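Local coordinates for UPF0045 protein MJ1052 (Methanocaldococcus jannaschii, PDB 2EPI) that is of unknown function but may bind thiamine or a related small molecule, at residues A[7-12]-A[78-83]; A[11-16]-A[72-77]; A[30-35]-A[60-65]; A[48-53]-A[88-93]. One frame throughout, in Å; residues are numbered along the deposited sequence.

In the fold
The chain has the ferredoxin-like beta-alpha-beta-beta-alpha-beta topology, with strand order 2-3-1-4. Contacts 1 and 2 are successive parts of one antiparallel pairing, strand 6-16 with strand 73-83; their centres are about 16 Å apart and they share Val11 and Ser12. Contact 3 joins the two helices that cover one face of that sheet. It meets contact 1 where Val11 CG1 packs on Phe33 CZ at 3.8 Å, and contact 2 where His64 lies next to Ser76. Contact 4, centred about 8 Å from contact 1 and about 22 Å from contact 2, sets the C-terminal helix against strand 46-50. No ligand site can be placed from the contacts.

Contact 1 (A[7-12]-A[78-83])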
loop_
_atom_site.group_PDB
_atom_site.type_symbol
_atom_site.label_atom_id
_atom_site.label_comp_id
_atom_site.label_asym_id
_atom_site.label_seq_id
_atom_site.Cartn_x
_atom_site.Cartn_y
_atom_site.Cartn_z
ATOM N N VAL A 7 1.620 -15.718 -10.076
ATOM C CA VAL A 7 1.714 -14.945 -8.846
ATOM C C VAL A 7 0.308 -14.525 -8.439
ATOM O O VAL A 7 -0.634 -14.648 -9.217
ATOM C CB VAL A 7 2.551 -13.648 -9.030
ATOM C CG1 VAL A 7 3.934 -13.984 -9.568
ATOM C CG2 VAL A 7 1.828 -12.686 -9.973
ATOM N N VAL A 8 0.167 -14.056 -7.206
ATOM C CA VAL A 8 -1.118 -13.560 -6.720
ATOM C C VAL A 8 -0.868 -12.072 -6.520
ATOM O O VAL A 8 0.211 -11.677 -6.080
ATOM C CB VAL A 8 -1.518 -14.187 -5.372
ATOM C CG1 VAL A 8 -2.870 -13.634 -4.928
ATOM C CG2 VAL A 8 -1.596 -15.692 -5.502
ATOM N N ALA A 9 -1.846 -11.240 -6.845
ATOM C CA ALA A 9 -1.642 -9.804 -6.694
ATOM C C ALA A 9 -2.923 -9.094 -6.306
ATOM O O ALA A 9 -4.003 -9.673 -6.358
ATOM C CB ALA A 9 -1.121 -9.232 -7.996
ATOM N N GLU A 10 -2.790 -7.840 -5.891
ATOM C CA GLU A 10 -3.962 -7.048 -5.554
ATOM C C GLU A 10 -3.788 -5.678 -6.179
ATOM O O GLU A 10 -2.714 -5.078 -6.106
ATOM C CB GLU A 10 -4.149 -6.918 -4.043
ATOM C CG GLU A 10 -5.428 -6.153 -3.688
ATOM C CD GLU A 10 -5.766 -6.205 -2.212
ATOM O OE1 GLU A 10 -4.857 -5.980 -1.390
ATOM O OE2 GLU A 10 -6.950 -6.466 -1.877
ATOM N N VAL A 11 -4.851 -5.192 -6.804
ATOM C CA VAL A 11 -4.812 -3.899 -7.463
ATOM C C VAL A 11 -5.927 -2.996 -6.962
ATOM O O VAL A 11 -7.043 -3.448 -6.719
ATOM C CB VAL A 11 -4.986 -4.050 -8.988
ATOM C CG1 VAL A 11 -5.107 -2.670 -9.641
ATOM C CG2 VAL A 11 -3.812 -4.830 -9.580
ATOM N N SER A 12 -5.609 -1.722 -6.788
ATOM C CA SER A 12 -6.613 -0.752 -6.384
ATOM C C SER A 12 -6.299 0.499 -7.185
ATOM O O SER A 12 -5.135 0.871 -7.355
ATOM C CB SER A 12 -6.553 -0.459 -4.884
ATOM O OG SER A 12 -5.375 0.239 -4.533
ATOM N N LEU A 78 -0.353 -1.665 -7.129
ATOM C CA LEU A 78 -0.197 -3.060 -7.520
ATOM C C LEU A 78 0.688 -3.741 -6.483
ATOM O O LEU A 78 1.770 -3.249 -6.163
ATOM C CB LEU A 78 0.472 -3.178 -8.900
ATOM C CG LEU A 78 0.927 -4.585 -9.333
ATOM C CD1 LEU A 78 -0.276 -5.517 -9.473
ATOM C CD2 LEU A 78 1.679 -4.494 -10.661
ATOM N N LYS A 79 0.218 -4.853 -5.934
ATOM C CA LYS A 79 1.019 -5.584 -4.962
ATOM C C LYS A 79 1.162 -7.000 -5.486
ATOM O O LYS A 79 0.172 -7.627 -5.849
ATOM C CB LYS A 79 0.339 -5.595 -3.594
ATOM C CG LYS A 79 1.156 -6.310 -2.532
ATOM C CD LYS A 79 0.504 -6.208 -1.163
ATOM C CE LYS A 79 0.508 -4.782 -0.641
ATOM N NZ LYS A 79 -0.251 -4.684 0.643
ATOM N N ILE A 80 2.397 -7.488 -5.541
ATOM C CA ILE A 80 2.672 -8.833 -6.032
ATOM C C ILE A 80 3.192 -9.706 -4.908
ATOM O O ILE A 80 4.036 -9.279 -4.125
ATOM C CB ILE A 80 3.750 -8.823 -7.143
ATOM C CG1 ILE A 80 3.291 -7.958 -8.318
ATOM C CG2 ILE A 80 4.035 -10.247 -7.602
ATOM C CD1 ILE A 80 1.980 -8.374 -8.917
ATOM N N ASP A 81 2.681 -10.930 -4.835
ATOM C CA ASP A 81 3.114 -11.888 -3.821
ATOM C C ASP A 81 3.541 -13.120 -4.607
ATOM O O ASP A 81 2.704 -13.816 -5.179
ATOM C CB ASP A 81 1.954 -12.245 -2.889
ATOM C CG ASP A 81 2.398 -13.057 -1.680
ATOM O OD1 ASP A 81 3.405 -13.790 -1.782
ATOM O OD2 ASP A 81 1.730 -12.971 -0.627
ATOM N N GLU A 82 4.844 -13.378 -4.649
ATOM C CA GLU A 82 5.358 -14.523 -5.392
ATOM C C GLU A 82 6.310 -15.373 -4.564
ATOM O O GLU A 82 7.174 -14.851 -3.864
ATOM C CB GLU A 82 6.073 -14.048 -6.666
ATOM C CG GLU A 82 6.857 -15.145 -7.390
ATOM C CD GLU A 82 7.392 -14.700 -8.737
ATOM O OE1 GLU A 82 7.711 -13.501 -8.882
ATOM O OE2 GLU A 82 7.506 -15.551 -9.650
ATOM N N ARG A 83 6.141 -16.687 -4.647
ATOM C CA ARG A 83 7.008 -17.603 -3.920
ATOM C C ARG A 83 7.413 -18.733 -4.858
ATOM O O ARG A 83 6.707 -19.034 -5.824
ATOM C CB ARG A 83 6.297 -18.147 -2.673
ATOM C CG ARG A 83 5.079 -19.013 -2.946
ATOM C CD ARG A 83 4.328 -19.308 -1.654
ATOM N NE ARG A 83 5.167 -19.958 -0.649
ATOM C CZ ARG A 83 4.773 -20.217 0.595
ATOM N NH1 ARG A 83 3.552 -19.879 0.988
ATOM N NH2 ARG A 83 5.597 -20.814 1.448
HETATM O O HOH W 1 -2.584 -4.442 -1.438
#
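Val8 with Asp81 and Glu10 with Lys79 are hydrogen-bonded pairs of the antiparallel ladder between the first and last strands of the sheet. Asp81 N to Val8 O is 2.9 Å, and Lys79 N to Glu10 O is also 2.9 Å. The return bond from Val8 N to Asp81 O is longer at 3.3 Å but nearly straight (175°). Ala9 with Ile80 and Val11 with Leu78 alternate with them as non-hydrogen-bonded pairs. Leu78 and Val11 lie against Phe60 of helix 53-68, while Ile80 packs on Phe60 of the second subunit. Ile80 CG1 is anti to the carbonyl carbon (chi1 -59°), and Ile80 CD1 presses tightly on Ala9 CB at 3.3 Å. Leu78 CD1 touches Val11 CG2 at 3.6 Å. In this strand 1 to strand 4 pairing of a ferredoxin-like fold, strand 73-83 continues the sheet into the second subunit. On the other face a water joins Glu10 OE1 and, weakly, Lys79 NZ. Val7 CG1 lies 3.6 Å from Glu82 CB and CD. Glu82 OE1 is salt-bridged to Arg5 of the same chain and hydrogen-bonded to His64 NE2 of the second subunit. An alanine here would probably leave Arg5 and that histidine without this carboxylate acceptor.

Contact 2 (A[11-16]-A[72-77])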
loop_
_atom_site.group_PDB
_atom_site.type_symbol
_atom_site.label_atom_id
_atom_site.label_comp_id
_atom_site.label_asym_id
_atom_site.label_seq_id
_atom_site.Cartn_x
_atom_site.Cartn_y
_atom_site.Cartn_z
ATOM N N VAL A 11 -4.851 -5.192 -6.804
ATOM C CA VAL A 11 -4.812 -3.899 -7.463
ATOM C C VAL A 11 -5.927 -2.996 -6.962
ATOM O O VAL A 11 -7.043 -3.448 -6.719
ATOM C CB VAL A 11 -4.986 -4.050 -8.988
ATOM C CG1 VAL A 11 -5.107 -2.670 -9.641
ATOM C CG2 VAL A 11 -3.812 -4.830 -9.580
ATOM N N SER A 12 -5.609 -1.722 -6.788
ATOM C CA SER A 12 -6.613 -0.752 -6.384
ATOM C C SER A 12 -6.299 0.499 -7.185
ATOM O O SER A 12 -5.135 0.871 -7.355
ATOM C CB SER A 12 -6.553 -0.459 -4.884
ATOM O OG SER A 12 -5.375 0.239 -4.533
ATOM N N ILE A 13 -7.341 1.129 -7.701
ATOM C CA ILE A 13 -7.172 2.332 -8.494
ATOM C C ILE A 13 -8.020 3.426 -7.876
ATOM O O ILE A 13 -9.227 3.256 -7.672
ATOM C CB ILE A 13 -7.606 2.084 -9.946
ATOM C CG1 ILE A 13 -6.757 0.961 -10.541
ATOM C CG2 ILE A 13 -7.468 3.361 -10.765
ATOM C CD1 ILE A 13 -7.288 0.404 -11.830
ATOM N N ILE A 14 -7.379 4.541 -7.552
ATOM C CA ILE A 14 -8.074 5.663 -6.952
ATOM C C ILE A 14 -8.093 6.835 -7.920
ATOM O O ILE A 14 -7.057 7.428 -8.211
ATOM C CB ILE A 14 -7.385 6.141 -5.667
ATOM C CG1 ILE A 14 -7.318 5.006 -4.646
ATOM C CG2 ILE A 14 -8.141 7.330 -5.092
ATOM C CD1 ILE A 14 -6.511 5.355 -3.415
ATOM N N PRO A 15 -9.270 7.164 -8.459
ATOM C CA PRO A 15 -9.286 8.299 -9.378
ATOM C C PRO A 15 -9.512 9.568 -8.566
ATOM O O PRO A 15 -10.285 9.569 -7.602
ATOM C CB PRO A 15 -10.460 7.981 -10.297
ATOM C CG PRO A 15 -11.419 7.309 -9.375
ATOM C CD PRO A 15 -10.531 6.404 -8.530
ATOM N N LEU A 16 -8.805 10.632 -8.923
ATOM C CA LEU A 16 -8.983 11.903 -8.243
ATOM C C LEU A 16 -9.726 12.799 -9.220
ATOM O O LEU A 16 -9.127 13.502 -10.030
ATOM C CB LEU A 16 -7.638 12.527 -7.853
ATOM C CG LEU A 16 -6.885 11.801 -6.734
ATOM C CD1 LEU A 16 -5.663 12.612 -6.315
ATOM C CD2 LEU A 16 -7.813 11.605 -5.540
ATOM N N ASP A 72 -8.343 13.638 -14.551
ATOM C CA ASP A 72 -7.029 14.267 -14.663
ATOM C C ASP A 72 -5.919 13.584 -13.878
ATOM O O ASP A 72 -4.747 13.763 -14.189
ATOM C CB ASP A 72 -7.077 15.735 -14.221
ATOM C CG ASP A 72 -7.844 16.620 -15.185
ATOM O OD1 ASP A 72 -7.812 16.355 -16.405
ATOM O OD2 ASP A 72 -8.463 17.598 -14.714
ATOM N N ARG A 73 -6.272 12.806 -12.862
ATOM C CA ARG A 73 -5.252 12.158 -12.047
ATOM C C ARG A 73 -5.733 10.849 -11.450
ATOM O O ARG A 73 -6.877 10.739 -11.017
ATOM C CB ARG A 73 -4.824 13.102 -10.927
ATOM C CG ARG A 73 -3.724 12.582 -10.020
ATOM C CD ARG A 73 -3.339 13.662 -9.016
ATOM N NE ARG A 73 -2.323 13.217 -8.069
ATOM C CZ ARG A 73 -1.921 13.930 -7.023
ATOM N NH1 ARG A 73 -2.451 15.126 -6.792
ATOM N NH2 ARG A 73 -1.000 13.446 -6.202
ATOM N N VAL A 74 -4.841 9.865 -11.424
ATOM C CA VAL A 74 -5.154 8.550 -10.881
ATOM C C VAL A 74 -3.983 8.014 -10.065
ATOM O O VAL A 74 -2.835 8.116 -10.491
ATOM C CB VAL A 74 -5.430 7.535 -12.013
ATOM C CG1 VAL A 74 -5.710 6.153 -11.423
ATOM C CG2 VAL A 74 -6.595 8.000 -12.865
ATOM N N VAL A 75 -4.275 7.456 -8.891
ATOM C CA VAL A 75 -3.243 6.846 -8.054
ATOM C C VAL A 75 -3.580 5.355 -8.049
ATOM O O VAL A 75 -4.610 4.943 -7.505
ATOM C CB VAL A 75 -3.264 7.387 -6.614
ATOM C CG1 VAL A 75 -2.199 6.669 -5.770
ATOM C CG2 VAL A 75 -2.972 8.886 -6.623
ATOM N N SER A 76 -2.723 4.552 -8.671
ATOM C CA SER A 76 -2.974 3.111 -8.765
ATOM C C SER A 76 -1.942 2.286 -8.016
ATOM O O SER A 76 -0.745 2.589 -8.052
ATOM C CB SER A 76 -3.012 2.696 -10.235
ATOM O OG SER A 76 -4.053 3.377 -10.911
ATOM N N SER A 77 -2.406 1.233 -7.345
ATOM C CA SER A 77 -1.521 0.383 -6.558
ATOM C C SER A 77 -1.541 -1.071 -7.020
ATOM O O SER A 77 -2.608 -1.636 -7.272
ATOM C CB SER A 77 -1.925 0.440 -5.075
ATOM O OG SER A 77 -1.917 1.774 -4.571
HETATM O O HOH W 2 -4.170 3.138 -5.275
HETATM O O HOH W 3 -9.860 14.981 -12.250
#
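Ile13 and Val74 make the tight part of this contact. Ile13 CG2 and Val74 CG1 are 3.4 Å apart, closer than carbons usually pack. CG1 of Val74 is put there by its position anti to the backbone N (chi1 178°). Ser76 OG sits beside the same methyl, Ile13 CG2, also at 3.4 Å, and is hydrogen-bonded to His64. Pro15 lies on this face too. Helices 23-33 and 53-68 cover it, with Ala29 and Ala63 against Ile13 and Tyr25 against Pro15.

The other face is looser and wetter at its Ser12 and Ser77 end. Both serines are partly exposed, and their nearest side-chain approach is Ser12 OG to Ser77 CB at 3.5 Å. One water accepts from Ser77 OG at 2.7 Å and donates to Val75 O and, less closely, to Ser12 O. The next pair of side chains comes no nearer than 4.4 Å, from Ile14 CB to Val75 CB. The fourth subunit packs on the rest of this face, its Val75 on Ile14 and its Pro15 on Leu16. Leu16 and Arg73 run alongside each other in the same direction. Leu16 CD1 sits 3.6 Å above one face of the Arg73 guanidinium, set off from the centre of the group. The charged end is held by Ala20 O of the fourth subunit and Asp81 of the second subunit.

The backbones are well bonded. Ser77 N to Ser12 O is 2.8 Å at 172°, and Ile14 and Val75 bond each other both ways. An antiparallel pairing of first and last strands, with two helices packed on one face, is typical of the ferredoxin-like fold.

Contact 3 (A[30-35]-A[60-65]); sequences IEVFKK and FKEAHS
Val32 and Ala63 mark the nearest approach of the two backbones, with their CA atoms 5.9 Å apart. Residues 30-33 are the last turn of helix 23-33, after which the chain leaves the helix. Residues 60-65 lie within helix 53-68. The small Ala63 is consistent with this close spacing.

Three side chains of the first segment reach across. Val32 CG1 meets Glu62 CG at 3.4 Å and the carboxylate carbon, Glu62 CD, at 3.5 Å. CG1 of Val32 stands anti to its backbone N (chi1 166°), and the two side chains cross at a slant. Phe33 brings CE1 to 3.7 Å from Ala63 CB, with CZ almost as near. Its ring also lies on Val11, Thr47 and Leu49 of the sheet, so Ala63 fills one flank of a larger apolar cluster. At the outer edge Lys35 crosses Glu62 at about a right angle. Lys35 NZ donates to Glu62 OE2 at 2.7 Å, from the syn side and 27° out of the carboxylate plane. Glu62 OE1 accepts from a water at 2.7 Å, and it is also hydrogen-bonded to Tyr36 OH.

The contact therefore has an apolar interior, made by Val32, Phe33 and Ala63, and a charged outer edge. Lys35 is exposed, and the salt bridge is probably weakened by solvent. Glu62 serves both parts: its methylenes cover Val32, while its carboxylate is shared among the amine of Lys35, the hydroxyl of Tyr36 and a water.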
loop_
_atom_site.group_PDB
_atom_site.type_symbol
_atom_site.label_atom_id
_atom_site.label_comp_id
_atom_site.label_asym_id
_atom_site.label_seq_id
_atom_site.Cartn_x
_atom_site.Cartn_y
_atom_site.Cartn_z
ATOM N N ILE A 30 -12.159 -3.164 -13.572
ATOM C CA ILE A 30 -12.453 -4.579 -13.407
ATOM C C ILE A 30 -12.729 -5.233 -14.756
ATOM O O ILE A 30 -12.264 -6.340 -15.023
ATOM C CB ILE A 30 -13.667 -4.785 -12.479
ATOM C CG1 ILE A 30 -13.296 -4.371 -11.051
ATOM C CG2 ILE A 30 -14.120 -6.236 -12.524
ATOM C CD1 ILE A 30 -14.444 -4.439 -10.070
ATOM N N GLU A 31 -13.478 -4.546 -15.613
ATOM C CA GLU A 31 -13.783 -5.093 -16.927
ATOM C C GLU A 31 -12.510 -5.323 -17.736
ATOM O O GLU A 31 -12.437 -6.245 -18.550
ATOM C CB GLU A 31 -14.730 -4.164 -17.687
ATOM C CG GLU A 31 -16.136 -4.148 -17.115
ATOM C CD GLU A 31 -16.741 -5.538 -17.040
ATOM O OE1 GLU A 31 -16.910 -6.174 -18.104
ATOM O OE2 GLU A 31 -17.041 -5.998 -15.917
ATOM N N VAL A 32 -11.506 -4.483 -17.520
ATOM C CA VAL A 32 -10.250 -4.638 -18.232
ATOM C C VAL A 32 -9.578 -5.944 -17.809
ATOM O O VAL A 32 -9.070 -6.686 -18.648
ATOM C CB VAL A 32 -9.298 -3.454 -17.953
ATOM C CG1 VAL A 32 -7.891 -3.795 -18.414
ATOM C CG2 VAL A 32 -9.800 -2.212 -18.674
ATOM N N PHE A 33 -9.585 -6.228 -16.509
ATOM C CA PHE A 33 -8.962 -7.448 -15.999
ATOM C C PHE A 33 -9.547 -8.701 -16.638
ATOM O O PHE A 33 -8.850 -9.699 -16.821
ATOM C CB PHE A 33 -9.131 -7.557 -14.478
ATOM C CG PHE A 33 -8.523 -6.423 -13.710
ATOM C CD1 PHE A 33 -7.261 -5.937 -14.035
ATOM C CD2 PHE A 33 -9.202 -5.858 -12.634
ATOM C CE1 PHE A 33 -6.683 -4.901 -13.299
ATOM C CE2 PHE A 33 -8.634 -4.825 -11.893
ATOM C CZ PHE A 33 -7.371 -4.346 -12.226
ATOM N N LYS A 34 -10.829 -8.650 -16.973
ATOM C CA LYS A 34 -11.492 -9.794 -17.580
ATOM C C LYS A 34 -11.057 -10.055 -19.018
ATOM O O LYS A 34 -11.478 -11.038 -19.623
ATOM C CB LYS A 34 -13.011 -9.614 -17.511
ATOM C CG LYS A 34 -13.552 -9.631 -16.088
ATOM C CD LYS A 34 -15.066 -9.528 -16.068
ATOM C CE LYS A 34 -15.617 -9.769 -14.670
ATOM N NZ LYS A 34 -15.057 -8.819 -13.671
ATOM N N LYS A 35 -10.210 -9.183 -19.563
ATOM C CA LYS A 35 -9.713 -9.356 -20.925
ATOM C C LYS A 35 -8.397 -10.124 -20.923
ATOM O O LYS A 35 -7.851 -10.450 -21.982
ATOM C CB LYS A 35 -9.499 -8.004 -21.605
ATOM C CG LYS A 35 -10.771 -7.208 -21.835
ATOM C CD LYS A 35 -10.548 -6.116 -22.870
ATOM C CE LYS A 35 -9.451 -5.152 -22.445
ATOM N NZ LYS A 35 -9.180 -4.128 -23.491
ATOM N N PHE A 60 -2.596 -4.319 -15.278
ATOM C CA PHE A 60 -2.499 -3.220 -14.331
ATOM C C PHE A 60 -2.360 -1.907 -15.093
ATOM O O PHE A 60 -3.082 -0.945 -14.834
ATOM C CB PHE A 60 -1.286 -3.421 -13.423
ATOM C CG PHE A 60 -1.000 -2.254 -12.522
ATOM C CD1 PHE A 60 -1.905 -1.878 -11.536
ATOM C CD2 PHE A 60 0.189 -1.539 -12.649
ATOM C CE1 PHE A 60 -1.638 -0.813 -10.684
ATOM C CE2 PHE A 60 0.467 -0.466 -11.796
ATOM C CZ PHE A 60 -0.449 -0.106 -10.812
ATOM N N LYS A 61 -1.437 -1.871 -16.049
ATOM C CA LYS A 61 -1.234 -0.654 -16.821
ATOM C C LYS A 61 -2.495 -0.238 -17.564
ATOM O O LYS A 61 -2.858 0.941 -17.578
ATOM C CB LYS A 61 -0.094 -0.831 -17.821
ATOM C CG LYS A 61 0.230 0.440 -18.583
ATOM C CD LYS A 61 1.247 0.190 -19.681
ATOM C CE LYS A 61 1.524 1.465 -20.462
ATOM N NZ LYS A 61 2.424 1.217 -21.623
ATOM N N GLU A 62 -3.175 -1.196 -18.183
ATOM C CA GLU A 62 -4.375 -0.851 -18.931
ATOM C C GLU A 62 -5.490 -0.351 -18.022
ATOM O O GLU A 62 -6.191 0.605 -18.364
ATOM C CB GLU A 62 -4.860 -2.041 -19.771
ATOM C CG GLU A 62 -6.176 -1.764 -20.495
ATOM C CD GLU A 62 -6.536 -2.810 -21.536
ATOM O OE1 GLU A 62 -6.011 -3.939 -21.473
ATOM O OE2 GLU A 62 -7.368 -2.499 -22.417
ATOM N N ALA A 63 -5.650 -0.984 -16.863
ATOM C CA ALA A 63 -6.693 -0.585 -15.919
ATOM C C ALA A 63 -6.447 0.842 -15.451
ATOM O O ALA A 63 -7.356 1.671 -15.433
ATOM C CB ALA A 63 -6.709 -1.532 -14.726
ATOM N N HIS A 64 -5.209 1.117 -15.058
ATOM C CA HIS A 64 -4.825 2.450 -14.611
ATOM C C HIS A 64 -5.108 3.464 -15.724
ATOM O O HIS A 64 -5.741 4.496 -15.495
ATOM C CB HIS A 64 -3.334 2.456 -14.265
ATOM C CG HIS A 64 -2.746 3.824 -14.100
ATOM N ND1 HIS A 64 -2.921 4.581 -12.961
ATOM C CD2 HIS A 64 -1.981 4.567 -14.932
ATOM C CE1 HIS A 64 -2.285 5.732 -13.100
ATOM N NE2 HIS A 64 -1.707 5.749 -14.287
ATOM N N SER A 65 -4.651 3.150 -16.932
ATOM C CA SER A 65 -4.817 4.035 -18.080
ATOM C C SER A 65 -6.266 4.269 -18.476
ATOM O O SER A 65 -6.632 5.367 -18.895
ATOM C CB SER A 65 -4.042 3.483 -19.276
ATOM O OG SER A 65 -2.685 3.268 -18.936
HETATM O O HOH W 4 -6.165 -5.509 -23.625
#

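Contact 4 (A[48-53]-A[88-93])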
loop_
_atom_site.group_PDB
_atom_site.type_symbol
_atom_site.label_atom_id
_atom_site.label_comp_id
_atom_site.label_asym_id
_atom_site.label_seq_id
_atom_site.Cartn_x
_atom_site.Cartn_y
_atom_site.Cartn_z
ATOM N N VAL A 48 -8.184 -8.796 -6.336
ATOM C CA VAL A 48 -7.109 -9.776 -6.255
ATOM C C VAL A 48 -7.042 -10.489 -7.601
ATOM O O VAL A 48 -8.071 -10.833 -8.181
ATOM C CB VAL A 48 -7.361 -10.803 -5.116
ATOM C CG1 VAL A 48 -6.365 -11.958 -5.210
ATOM C CG2 VAL A 48 -7.229 -10.111 -3.773
ATOM N N LEU A 49 -5.831 -10.691 -8.103
ATOM C CA LEU A 49 -5.649 -11.343 -9.391
ATOM C C LEU A 49 -4.672 -12.494 -9.243
ATOM O O LEU A 49 -3.780 -12.458 -8.393
ATOM C CB LEU A 49 -5.100 -10.342 -10.420
ATOM C CG LEU A 49 -5.856 -9.025 -10.607
ATOM C CD1 LEU A 49 -5.002 -8.042 -11.408
ATOM C CD2 LEU A 49 -7.184 -9.294 -11.304
ATOM N N GLU A 50 -4.860 -13.517 -10.071
ATOM C CA GLU A 50 -3.994 -14.687 -10.083
ATOM C C GLU A 50 -3.673 -14.992 -11.541
ATOM O O GLU A 50 -4.574 -15.091 -12.374
ATOM C CB GLU A 50 -4.687 -15.901 -9.460
ATOM C CG GLU A 50 -3.833 -17.173 -9.537
ATOM C CD GLU A 50 -4.620 -18.441 -9.240
ATOM O OE1 GLU A 50 -5.245 -18.520 -8.164
ATOM O OE2 GLU A 50 -4.608 -19.364 -10.085
ATOM N N GLY A 51 -2.389 -15.135 -11.848
ATOM C CA GLY A 51 -1.994 -15.425 -13.214
ATOM C C GLY A 51 -0.550 -15.062 -13.481
ATOM O O GLY A 51 0.209 -14.804 -12.551
ATOM N N ASP A 52 -0.177 -15.041 -14.759
ATOM C CA ASP A 52 1.184 -14.717 -15.168
ATOM C C ASP A 52 1.570 -13.289 -14.784
ATOM O O ASP A 52 0.783 -12.356 -14.957
ATOM C CB ASP A 52 1.333 -14.894 -16.679
ATOM C CG ASP A 52 2.716 -14.525 -17.169
ATOM O OD1 ASP A 52 3.672 -15.285 -16.886
ATOM O OD2 ASP A 52 2.851 -13.466 -17.822
ATOM N N LEU A 53 2.791 -13.120 -14.284
ATOM C CA LEU A 53 3.263 -11.803 -13.859
ATOM C C LEU A 53 3.204 -10.749 -14.957
ATOM O O LEU A 53 2.769 -9.626 -14.715
ATOM C CB LEU A 53 4.690 -11.898 -13.308
ATOM C CG LEU A 53 5.341 -10.588 -12.843
ATOM C CD1 LEU A 53 4.446 -9.873 -11.839
ATOM C CD2 LEU A 53 6.693 -10.896 -12.216
ATOM N N ASN A 88 1.512 -20.634 -6.409
ATOM C CA ASN A 88 1.056 -19.253 -6.245
ATOM C C ASN A 88 -0.397 -19.092 -6.680
ATOM O O ASN A 88 -0.672 -18.513 -7.728
ATOM C CB ASN A 88 1.938 -18.313 -7.076
ATOM C CG ASN A 88 3.364 -18.240 -6.559
ATOM O OD1 ASN A 88 3.626 -17.650 -5.510
ATOM N ND2 ASN A 88 4.292 -18.852 -7.289
ATOM N N THR A 89 -1.327 -19.597 -5.878
ATOM C CA THR A 89 -2.740 -19.485 -6.225
ATOM C C THR A 89 -3.562 -18.906 -5.086
ATOM O O THR A 89 -3.171 -18.974 -3.920
ATOM C CB THR A 89 -3.350 -20.854 -6.585
ATOM O OG1 THR A 89 -3.312 -21.709 -5.434
ATOM C CG2 THR A 89 -2.572 -21.501 -7.717
ATOM N N ILE A 90 -4.707 -18.337 -5.441
ATOM C CA ILE A 90 -5.621 -17.756 -4.470
ATOM C C ILE A 90 -6.145 -18.892 -3.597
ATOM O O ILE A 90 -6.298 -18.747 -2.386
ATOM C CB ILE A 90 -6.799 -17.069 -5.189
ATOM C CG1 ILE A 90 -6.284 -15.852 -5.971
ATOM C CG2 ILE A 90 -7.872 -16.663 -4.184
ATOM C CD1 ILE A 90 -7.356 -15.155 -6.794
ATOM N N GLU A 91 -6.403 -20.030 -4.233
ATOM C CA GLU A 91 -6.912 -21.213 -3.543
ATOM C C GLU A 91 -6.001 -21.637 -2.396
ATOM O O GLU A 91 -6.443 -21.761 -1.253
ATOM C CB GLU A 91 -7.046 -22.376 -4.529
ATOM C CG GLU A 91 -7.659 -23.633 -3.926
ATOM C CD GLU A 91 -7.519 -24.842 -4.828
ATOM O OE1 GLU A 91 -7.848 -24.730 -6.028
ATOM O OE2 GLU A 91 -7.083 -25.907 -4.336
ATOM N N ARG A 92 -4.729 -21.868 -2.703
ATOM C CA ARG A 92 -3.789 -22.293 -1.677
ATOM C C ARG A 92 -3.668 -21.263 -0.559
ATOM O O ARG A 92 -3.592 -21.623 0.614
ATOM C CB ARG A 92 -2.406 -22.555 -2.279
ATOM C CG ARG A 92 -1.452 -23.233 -1.305
ATOM C CD ARG A 92 -0.024 -23.205 -1.816
ATOM N NE ARG A 92 0.475 -21.838 -1.935
ATOM C CZ ARG A 92 0.652 -21.013 -0.908
ATOM N NH1 ARG A 92 0.374 -21.414 0.327
ATOM N NH2 ARG A 92 1.102 -19.782 -1.115
ATOM N N LYS A 93 -3.647 -19.982 -0.917
ATOM C CA LYS A 93 -3.531 -18.934 0.092
ATOM C C LYS A 93 -4.717 -18.950 1.051
ATOM O O LYS A 93 -4.542 -18.870 2.266
ATOM C CB LYS A 93 -3.431 -17.552 -0.562
ATOM C CG LYS A 93 -2.183 -17.346 -1.411
ATOM C CD LYS A 93 -1.841 -15.869 -1.544
ATOM C CE LYS A 93 -1.401 -15.290 -0.204
ATOM N NZ LYS A 93 -0.996 -13.861 -0.292
HETATM O O HOH W 5 -7.137 -20.047 -7.226
#
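Glu50 lays its side chain alongside Thr89, the two pointing the same way. Glu50 CG is anti to the backbone N (chi1 176°), and the extended chain beyond it carries the carboxylate out to the start of helix 90-96. Glu50 OE1 takes the hydrogen bond of Ile90 N at 2.8 Å and 170°. The N-H comes to the anti side of the carboxylate, 34° out of its plane. The same oxygen, Glu50 OE1, accepts from a water at 2.6 Å, which in turn accepts from Glu91 N. A negative group is thus set at the positive end of the helix dipole, which would probably favour the charged carboxylate. Thr89 is the N-cap: Thr89 OG1 accepts from Arg92 N at 3.1 Å. Glu50 OE2 is paired with Lys39. An alanine at Glu50 would probably leave Ile90 N and Lys39 without this acceptor and the first turn of the helix less firmly fixed to the strand.

Ile90 CD1 touches Val48 CG1 at 3.7 Å and Glu50 CB at 3.8 Å, and the Val48 and Ile90 side chains run antiparallel past one another. Asn88 O is buried here with no hydrogen-bonding partner.

Strand 46-50 lies between strands 39-43 and 6-16. The C-terminal helix 90-96 starts over these strands: Ile90 touches Glu41, Thr89 touches Lys6, and Lys93 reaches back to Asp81 of strand 73-83.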